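Local coordinates for BRO1 protein (PDB 1ZB1) that sorts cargo into multivesicular bodies as an endosomal class E adapter that recruits the DOA4 deubiquitinase, its Bro1 domain possibly binding SNF7, at residues A[144-153]-A[189-200]. Residues are numbered along the deposited sequence; the frame is centred on the assembly and turned at random.
Sequences DYKNSIANLT and EAQELFVLKLLN
In the helical Bro1 domain, Y145, just before helix 146-165, and I149 and L152 in its first turns pack on A190, L193 and K197 near the end of helix 176-198, the segment axes 8.8 Å apart and nearly antiparallel at 162°. L193 CG lies over one face of the ring of Y145, the N-cap residue, offset toward its rim, while the backbone N of K197 comes to the ring's edge in its plane; L196 CB reaches Y145 CE1 at 3.5 Å. I149 and L193 run past one another in opposite senses, I149 CG1 lying 3.7 Å from L193 CB. With I149 CG1 beside its own backbone N (chi1 -71°) and the chain extended beyond, I149 CD1 reaches F194 CA at 3.5 Å and meets the phenyl edge. Deeper in, L152 CD1 and L193 CD2 meet at 3.5 Å, their side chains roughly perpendicular, and L152 also touches A137 of helix 118-139. At the partly exposed end, K197 runs alongside D144 and binds OD2 through NZ at 2.6 Å, on the anti side of the carboxylate. K146 NZ grips the same OD2, completing a salt-bridge network particular to this pair. The apolar seam joins consecutive antiparallel helices, a helical-hairpin pairing consistent with the domain's TPR clan.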
# COMPACT_ATOMS: atom_id res chain seq x y z
N ASP A 144 -4.55 -1.40 18.31
CA ASP A 144 -3.20 -1.92 18.53
C ASP A 144 -2.47 -2.21 17.21
O ASP A 144 -1.59 -3.07 17.16
CB ASP A 144 -3.26 -3.19 19.37
CG ASP A 144 -3.88 -4.35 18.62
OD1 ASP A 144 -5.01 -4.19 18.11
OD2 ASP A 144 -3.24 -5.42 18.53
N TYR A 145 -2.86 -1.49 16.16
CA TYR A 145 -2.25 -1.65 14.84
C TYR A 145 -2.67 -2.92 14.11
O TYR A 145 -2.46 -3.04 12.91
CB TYR A 145 -0.72 -1.61 14.95
CG TYR A 145 -0.17 -0.25 15.33
CD1 TYR A 145 1.08 -0.13 15.94
CD2 TYR A 145 -0.89 0.91 15.09
CE1 TYR A 145 1.59 1.12 16.30
CE2 TYR A 145 -0.39 2.16 15.44
CZ TYR A 145 0.85 2.26 16.04
OH TYR A 145 1.35 3.49 16.40
N LYS A 146 -3.25 -3.87 14.84
CA LYS A 146 -3.68 -5.14 14.24
C LYS A 146 -4.51 -4.95 12.96
O LYS A 146 -4.18 -5.51 11.90
CB LYS A 146 -4.49 -5.94 15.27
CG LYS A 146 -5.09 -7.23 14.72
CD LYS A 146 -6.01 -7.90 15.74
CE LYS A 146 -5.23 -8.54 16.88
NZ LYS A 146 -4.43 -7.57 17.68
N ASN A 147 -5.58 -4.16 13.06
CA ASN A 147 -6.46 -3.91 11.92
C ASN A 147 -5.76 -3.15 10.79
O ASN A 147 -5.90 -3.49 9.62
CB ASN A 147 -7.69 -3.12 12.36
CG ASN A 147 -8.62 -2.81 11.21
OD1 ASN A 147 -9.47 -3.63 10.85
ND2 ASN A 147 -8.46 -1.63 10.61
N SER A 148 -5.02 -2.11 11.16
CA SER A 148 -4.30 -1.31 10.17
C SER A 148 -3.28 -2.13 9.40
O SER A 148 -3.10 -1.93 8.20
CB SER A 148 -3.61 -0.13 10.86
OG SER A 148 -4.56 0.73 11.44
N ILE A 149 -2.61 -3.05 10.09
CA ILE A 149 -1.61 -3.90 9.44
C ILE A 149 -2.31 -4.80 8.42
O ILE A 149 -1.85 -4.94 7.28
CB ILE A 149 -0.85 -4.77 10.49
CG1 ILE A 149 0.08 -3.88 11.32
CG2 ILE A 149 -0.05 -5.87 9.79
CD1 ILE A 149 0.85 -4.62 12.40
N ALA A 150 -3.41 -5.41 8.85
CA ALA A 150 -4.17 -6.31 7.99
C ALA A 150 -4.69 -5.62 6.72
O ALA A 150 -4.69 -6.20 5.64
CB ALA A 150 -5.34 -6.91 8.77
N ASN A 151 -5.13 -4.37 6.86
CA ASN A 151 -5.64 -3.63 5.72
C ASN A 151 -4.53 -3.13 4.78
O ASN A 151 -4.72 -3.10 3.56
CB ASN A 151 -6.53 -2.47 6.20
CG ASN A 151 -7.96 -2.94 6.49
OD1 ASN A 151 -8.74 -3.20 5.57
ND2 ASN A 151 -8.30 -3.05 7.77
N LEU A 152 -3.39 -2.76 5.33
CA LEU A 152 -2.27 -2.33 4.49
C LEU A 152 -1.74 -3.54 3.73
O LEU A 152 -1.26 -3.43 2.60
CB LEU A 152 -1.16 -1.71 5.34
CG LEU A 152 -1.42 -0.29 5.85
CD1 LEU A 152 -0.37 0.10 6.88
CD2 LEU A 152 -1.40 0.70 4.68
N THR A 153 -1.84 -4.71 4.35
CA THR A 153 -1.39 -5.95 3.72
C THR A 153 -2.27 -6.24 2.51
O THR A 153 -1.77 -6.63 1.45
CB THR A 153 -1.45 -7.13 4.73
OG1 THR A 153 -0.46 -6.92 5.76
CG2 THR A 153 -1.16 -8.46 4.03
N GLU A 189 4.98 0.05 4.87
CA GLU A 189 4.20 0.61 5.97
C GLU A 189 3.62 -0.47 6.87
O GLU A 189 3.56 -0.31 8.09
CB GLU A 189 3.08 1.52 5.45
CG GLU A 189 3.58 2.77 4.73
CD GLU A 189 2.46 3.72 4.34
OE1 GLU A 189 1.32 3.24 4.12
OE2 GLU A 189 2.71 4.94 4.25
N ALA A 190 3.19 -1.58 6.28
CA ALA A 190 2.64 -2.68 7.07
C ALA A 190 3.72 -3.21 8.02
O ALA A 190 3.47 -3.40 9.21
CB ALA A 190 2.14 -3.79 6.15
N GLN A 191 4.92 -3.45 7.48
CA GLN A 191 6.05 -3.94 8.27
C GLN A 191 6.38 -2.93 9.36
O GLN A 191 6.60 -3.29 10.52
CB GLN A 191 7.28 -4.14 7.36
CG GLN A 191 8.57 -4.59 8.06
CD GLN A 191 8.50 -6.02 8.60
OE1 GLN A 191 7.72 -6.83 8.11
NE2 GLN A 191 9.33 -6.33 9.60
N GLU A 192 6.41 -1.65 8.99
CA GLU A 192 6.71 -0.59 9.95
C GLU A 192 5.73 -0.60 11.12
O GLU A 192 6.14 -0.49 12.29
CB GLU A 192 6.68 0.77 9.24
CG GLU A 192 6.72 1.96 10.18
CD GLU A 192 6.80 3.28 9.43
OE1 GLU A 192 6.22 3.39 8.33
OE2 GLU A 192 7.43 4.22 9.96
N LEU A 193 4.44 -0.74 10.84
CA LEU A 193 3.43 -0.77 11.90
C LEU A 193 3.61 -2.00 12.79
O LEU A 193 3.30 -1.97 13.98
CB LEU A 193 2.02 -0.75 11.29
CG LEU A 193 1.21 0.55 11.39
CD1 LEU A 193 2.11 1.77 11.23
CD2 LEU A 193 0.11 0.55 10.34
N PHE A 194 4.12 -3.09 12.21
CA PHE A 194 4.34 -4.32 12.97
C PHE A 194 5.43 -4.07 14.02
O PHE A 194 5.31 -4.49 15.17
CB PHE A 194 4.76 -5.46 12.04
CG PHE A 194 4.82 -6.80 12.72
CD1 PHE A 194 3.66 -7.47 13.08
CD2 PHE A 194 6.05 -7.38 13.02
CE1 PHE A 194 3.71 -8.70 13.74
CE2 PHE A 194 6.11 -8.62 13.68
CZ PHE A 194 4.94 -9.28 14.03
N VAL A 195 6.49 -3.38 13.60
CA VAL A 195 7.58 -3.04 14.51
C VAL A 195 7.05 -2.17 15.65
O VAL A 195 7.29 -2.45 16.83
CB VAL A 195 8.71 -2.27 13.79
CG1 VAL A 195 9.71 -1.74 14.80
CG2 VAL A 195 9.40 -3.19 12.79
N LEU A 196 6.33 -1.11 15.29
CA LEU A 196 5.77 -0.20 16.28
C LEU A 196 4.88 -0.94 17.27
O LEU A 196 4.83 -0.59 18.46
CB LEU A 196 4.96 0.91 15.59
CG LEU A 196 5.72 2.17 15.16
CD1 LEU A 196 6.92 1.79 14.33
CD2 LEU A 196 4.80 3.09 14.37
N LYS A 197 4.18 -1.96 16.79
CA LYS A 197 3.31 -2.75 17.65
C LYS A 197 4.09 -3.48 18.75
O LYS A 197 3.75 -3.38 19.92
CB LYS A 197 2.52 -3.77 16.83
CG LYS A 197 1.66 -4.70 17.66
CD LYS A 197 0.92 -5.71 16.80
CE LYS A 197 0.17 -6.71 17.66
NZ LYS A 197 -0.75 -6.04 18.61
N LEU A 198 5.13 -4.21 18.36
CA LEU A 198 5.93 -4.94 19.33
C LEU A 198 6.58 -4.02 20.35
O LEU A 198 6.81 -4.41 21.50
CB LEU A 198 7.01 -5.78 18.64
CG LEU A 198 6.55 -6.90 17.70
CD1 LEU A 198 7.72 -7.83 17.44
CD2 LEU A 198 5.40 -7.68 18.32
N LEU A 199 6.88 -2.79 19.94
CA LEU A 199 7.49 -1.81 20.83
C LEU A 199 6.48 -1.29 21.85
O LEU A 199 6.85 -0.57 22.77
CB LEU A 199 8.08 -0.65 20.02
CG LEU A 199 9.50 -0.85 19.46
CD1 LEU A 199 9.63 -2.21 18.79
CD2 LEU A 199 9.82 0.27 18.49
N ASN A 200 5.22 -1.66 21.68
CA ASN A 200 4.16 -1.26 22.60
C ASN A 200 3.90 -2.39 23.59
O ASN A 200 3.22 -2.21 24.60
CB ASN A 200 2.87 -0.93 21.86
CG ASN A 200 2.92 0.42 21.16
OD1 ASN A 200 3.33 1.42 21.74
ND2 ASN A 200 2.49 0.45 19.90